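Local structure of methionine-R-sulfoxide reductase (Neisseria meningitidis, 3MMH) at residues Y55-L64 / I78-W89. The protein reduces the R-sulfoxide of free methionine back to methionine, using a GAF-domain fold to hold the substrate. Numbering follows the deposited sequence.
Sequences YLVDTRSDEL and IPFGRGVCGQAW. With SME (methionine sulfoxide), chain C.
L64 pairs with I78 as an antiparallel hydrogen-bonded pair, L64 N to I78 O at 2.8 Å and I78 N to L64 O at 2.9 Å; one step outward E63 faces P79 as a non-hydrogen-bonded pair, and F80 N donates a hydrogen bond to D62 O at 3.1 Å. On the sheet face that carries L64 and I78, the L64 side chain packs against the helix, sliding past W89 in the opposite direction: CD1 lies against C85 CB, while L64 CG rests 3.6 Å from W89 CE3. W89 already points at the strands from its CB, and CG anti to the backbone N (chi1 178°) carries the indole between V57 and F80. V57 CG2 sits over one face of the six-membered ring of W89, 3.9 Å from the centroid, a CH-pi contact; F80 CD1 lies over the opposite face, and the D62 carbonyl carbon meets the edge. At the ligand, I78 CD1 makes a CH-pi contact over one face of the Y55 ring, 3.8 Å from the centroid and offset toward the rim, and also touches CB of the bound methionine sulfoxide, whose CG lies 3.6 Å from Y55 OH. That hydroxyl is hydrogen-bonded to C75 O. The substrate carboxylate is gripped at the start of the helix, V84 N to OXT and C85 N to O, where the helix dipole would probably favour its negative charge. E63 turns to the other sheet face and forms a salt bridge with R77. The contact thus ties hairpin 63-70/77-79 and neighbouring strand 51-58 to helix 83-91, whose C85 and W89 also touch strand 126-135 and whose V84 and A88 pack on strand 115-123.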
# COMPACT_ATOMS: atom_id res chain seq x y z
N TYR A 55 -7.88 -6.45 -1.79
CA TYR A 55 -9.06 -6.16 -0.99
C TYR A 55 -9.30 -7.31 -0.05
O TYR A 55 -9.03 -8.47 -0.42
CB TYR A 55 -10.32 -5.97 -1.86
CG TYR A 55 -10.39 -4.73 -2.68
CD1 TYR A 55 -11.24 -3.68 -2.29
CD2 TYR A 55 -9.67 -4.56 -3.88
CE1 TYR A 55 -11.31 -2.54 -3.00
CE2 TYR A 55 -9.74 -3.40 -4.62
CZ TYR A 55 -10.56 -2.35 -4.17
OH TYR A 55 -10.61 -1.18 -4.88
N LEU A 56 -9.81 -7.05 1.12
CA LEU A 56 -10.03 -8.06 2.17
C LEU A 56 -11.51 -8.12 2.54
O LEU A 56 -12.18 -7.08 2.59
CB LEU A 56 -9.16 -7.81 3.41
CG LEU A 56 -7.66 -7.91 3.14
CD1 LEU A 56 -6.88 -7.45 4.39
CD2 LEU A 56 -7.21 -9.28 2.61
N VAL A 57 -12.02 -9.31 2.77
CA VAL A 57 -13.42 -9.46 3.12
C VAL A 57 -13.71 -8.89 4.52
O VAL A 57 -13.03 -9.26 5.48
CB VAL A 57 -13.84 -10.96 3.03
CG1 VAL A 57 -15.22 -11.16 3.64
CG2 VAL A 57 -13.76 -11.45 1.60
N ASP A 58 -14.76 -8.09 4.61
CA ASP A 58 -15.35 -7.59 5.83
C ASP A 58 -16.62 -8.34 6.06
O ASP A 58 -17.63 -8.08 5.39
CB ASP A 58 -15.65 -6.10 5.75
CG ASP A 58 -16.19 -5.55 7.03
OD1 ASP A 58 -16.09 -6.14 8.09
OD2 ASP A 58 -16.79 -4.49 6.93
N THR A 59 -16.61 -9.29 6.98
CA THR A 59 -17.81 -10.05 7.27
C THR A 59 -18.92 -9.22 7.93
O THR A 59 -20.12 -9.54 7.76
CB THR A 59 -17.44 -11.25 8.14
OG1 THR A 59 -16.73 -10.79 9.30
CG2 THR A 59 -16.52 -12.25 7.41
N ARG A 60 -18.64 -8.06 8.49
CA ARG A 60 -19.76 -7.33 9.08
C ARG A 60 -20.69 -6.81 7.94
O ARG A 60 -21.90 -6.75 8.09
CB ARG A 60 -19.23 -6.19 9.88
CG ARG A 60 -18.55 -6.58 11.15
CD ARG A 60 -17.95 -5.36 11.88
NE ARG A 60 -18.94 -4.53 12.59
CZ ARG A 60 -18.65 -3.38 13.21
NH1 ARG A 60 -17.41 -2.92 13.20
NH2 ARG A 60 -19.58 -2.67 13.81
N SER A 61 -20.12 -6.38 6.79
CA SER A 61 -20.81 -5.66 5.75
C SER A 61 -20.95 -6.45 4.45
O SER A 61 -21.59 -5.99 3.51
CB SER A 61 -20.04 -4.33 5.51
OG SER A 61 -18.85 -4.57 4.89
N ASP A 62 -20.38 -7.67 4.37
CA ASP A 62 -20.34 -8.46 3.12
C ASP A 62 -19.81 -7.63 1.96
O ASP A 62 -20.33 -7.64 0.81
CB ASP A 62 -21.67 -9.05 2.76
CG ASP A 62 -22.13 -10.00 3.82
OD1 ASP A 62 -21.28 -10.80 4.29
OD2 ASP A 62 -23.31 -9.92 4.19
N GLU A 63 -18.69 -6.96 2.26
CA GLU A 63 -17.99 -6.20 1.25
C GLU A 63 -16.51 -6.53 1.29
O GLU A 63 -15.95 -6.86 2.35
CB GLU A 63 -18.13 -4.67 1.54
CG GLU A 63 -19.52 -4.14 1.40
CD GLU A 63 -19.76 -2.77 1.88
OE1 GLU A 63 -19.11 -2.27 2.76
OE2 GLU A 63 -20.79 -2.21 1.45
N LEU A 64 -15.86 -6.36 0.14
CA LEU A 64 -14.41 -6.30 0.04
C LEU A 64 -13.99 -4.88 0.41
O LEU A 64 -14.57 -3.92 -0.11
CB LEU A 64 -13.99 -6.63 -1.36
CG LEU A 64 -14.09 -8.12 -1.77
CD1 LEU A 64 -14.00 -8.32 -3.25
CD2 LEU A 64 -13.00 -8.96 -1.02
N ILE A 78 -16.19 -2.84 -2.26
CA ILE A 78 -16.81 -3.56 -3.38
C ILE A 78 -17.80 -4.60 -2.77
O ILE A 78 -17.38 -5.51 -2.08
CB ILE A 78 -15.75 -4.24 -4.29
CG1 ILE A 78 -14.79 -3.18 -4.88
CG2 ILE A 78 -16.45 -4.97 -5.45
CD1 ILE A 78 -13.64 -3.77 -5.58
N PRO A 79 -19.08 -4.47 -3.06
CA PRO A 79 -20.03 -5.44 -2.55
C PRO A 79 -19.76 -6.86 -3.07
O PRO A 79 -19.41 -7.03 -4.24
CB PRO A 79 -21.39 -4.92 -3.01
CG PRO A 79 -21.16 -3.51 -3.30
CD PRO A 79 -19.76 -3.38 -3.78
N PHE A 80 -20.14 -7.85 -2.24
CA PHE A 80 -20.18 -9.23 -2.72
C PHE A 80 -20.89 -9.30 -4.08
O PHE A 80 -21.98 -8.77 -4.23
CB PHE A 80 -20.96 -10.11 -1.72
CG PHE A 80 -21.10 -11.52 -2.14
CD1 PHE A 80 -20.07 -12.39 -1.98
CD2 PHE A 80 -22.25 -11.96 -2.79
CE1 PHE A 80 -20.16 -13.68 -2.39
CE2 PHE A 80 -22.35 -13.24 -3.25
CZ PHE A 80 -21.32 -14.15 -3.07
N GLY A 81 -20.30 -10.02 -5.02
CA GLY A 81 -20.89 -10.28 -6.32
C GLY A 81 -20.84 -9.18 -7.31
O GLY A 81 -21.25 -9.42 -8.45
N ARG A 82 -20.35 -7.99 -6.96
CA ARG A 82 -20.30 -6.86 -7.88
C ARG A 82 -18.85 -6.68 -8.35
O ARG A 82 -17.89 -6.86 -7.56
CB ARG A 82 -20.74 -5.63 -7.13
CG ARG A 82 -22.22 -5.65 -6.65
CD ARG A 82 -23.24 -5.76 -7.77
NE ARG A 82 -22.99 -4.84 -8.89
CZ ARG A 82 -23.54 -3.64 -8.95
NH1 ARG A 82 -24.27 -3.17 -8.01
NH2 ARG A 82 -23.30 -2.86 -9.99
N GLY A 83 -18.69 -6.26 -9.59
CA GLY A 83 -17.38 -6.05 -10.16
C GLY A 83 -16.65 -7.35 -10.44
O GLY A 83 -17.07 -8.40 -10.04
N VAL A 84 -15.50 -7.23 -11.12
CA VAL A 84 -14.64 -8.42 -11.28
C VAL A 84 -14.29 -8.98 -9.87
O VAL A 84 -14.19 -10.17 -9.70
CB VAL A 84 -13.42 -8.07 -12.12
CG1 VAL A 84 -12.60 -9.29 -12.44
CG2 VAL A 84 -13.81 -7.36 -13.43
N CYS A 85 -13.96 -8.08 -8.94
CA CYS A 85 -13.55 -8.52 -7.62
C CYS A 85 -14.66 -9.29 -6.86
O CYS A 85 -14.40 -10.34 -6.34
CB CYS A 85 -13.07 -7.37 -6.80
SG CYS A 85 -11.46 -6.66 -7.29
N GLY A 86 -15.87 -8.71 -6.88
CA GLY A 86 -16.96 -9.38 -6.23
C GLY A 86 -17.39 -10.63 -6.91
O GLY A 86 -17.92 -11.58 -6.27
N GLN A 87 -17.26 -10.69 -8.25
CA GLN A 87 -17.47 -11.91 -9.01
C GLN A 87 -16.49 -13.01 -8.70
O GLN A 87 -16.88 -14.19 -8.56
CB GLN A 87 -17.42 -11.67 -10.50
CG GLN A 87 -18.56 -10.85 -11.03
CD GLN A 87 -18.32 -10.23 -12.40
OE1 GLN A 87 -17.32 -10.51 -13.06
NE2 GLN A 87 -19.23 -9.36 -12.79
N ALA A 88 -15.21 -12.67 -8.55
CA ALA A 88 -14.21 -13.70 -8.20
C ALA A 88 -14.56 -14.28 -6.85
O ALA A 88 -14.45 -15.50 -6.65
CB ALA A 88 -12.81 -13.12 -8.21
N TRP A 89 -14.94 -13.44 -5.90
CA TRP A 89 -15.37 -13.89 -4.57
C TRP A 89 -16.59 -14.81 -4.70
O TRP A 89 -16.58 -15.92 -4.18
CB TRP A 89 -15.67 -12.66 -3.73
CG TRP A 89 -16.17 -12.89 -2.36
CD1 TRP A 89 -16.20 -14.04 -1.64
CD2 TRP A 89 -16.62 -11.83 -1.46
NE1 TRP A 89 -16.74 -13.79 -0.39
CE2 TRP A 89 -16.95 -12.44 -0.23
CE3 TRP A 89 -16.82 -10.46 -1.61
CZ2 TRP A 89 -17.45 -11.74 0.85
CZ3 TRP A 89 -17.36 -9.75 -0.53
CH2 TRP A 89 -17.68 -10.40 0.70
N SME C . -12.06 -3.26 -11.35
CA SME C . -12.42 -3.84 -10.04
CB SME C . -12.47 -2.79 -8.91
CG SME C . -11.13 -2.49 -8.22
S SME C . -10.13 -1.40 -9.14
OE SME C . -9.99 -1.55 -10.58
CE SME C . -8.71 -1.37 -8.13
C SME C . -13.70 -4.62 -10.15
O SME C . -14.08 -5.25 -9.15
OXT SME C . -14.33 -4.64 -11.27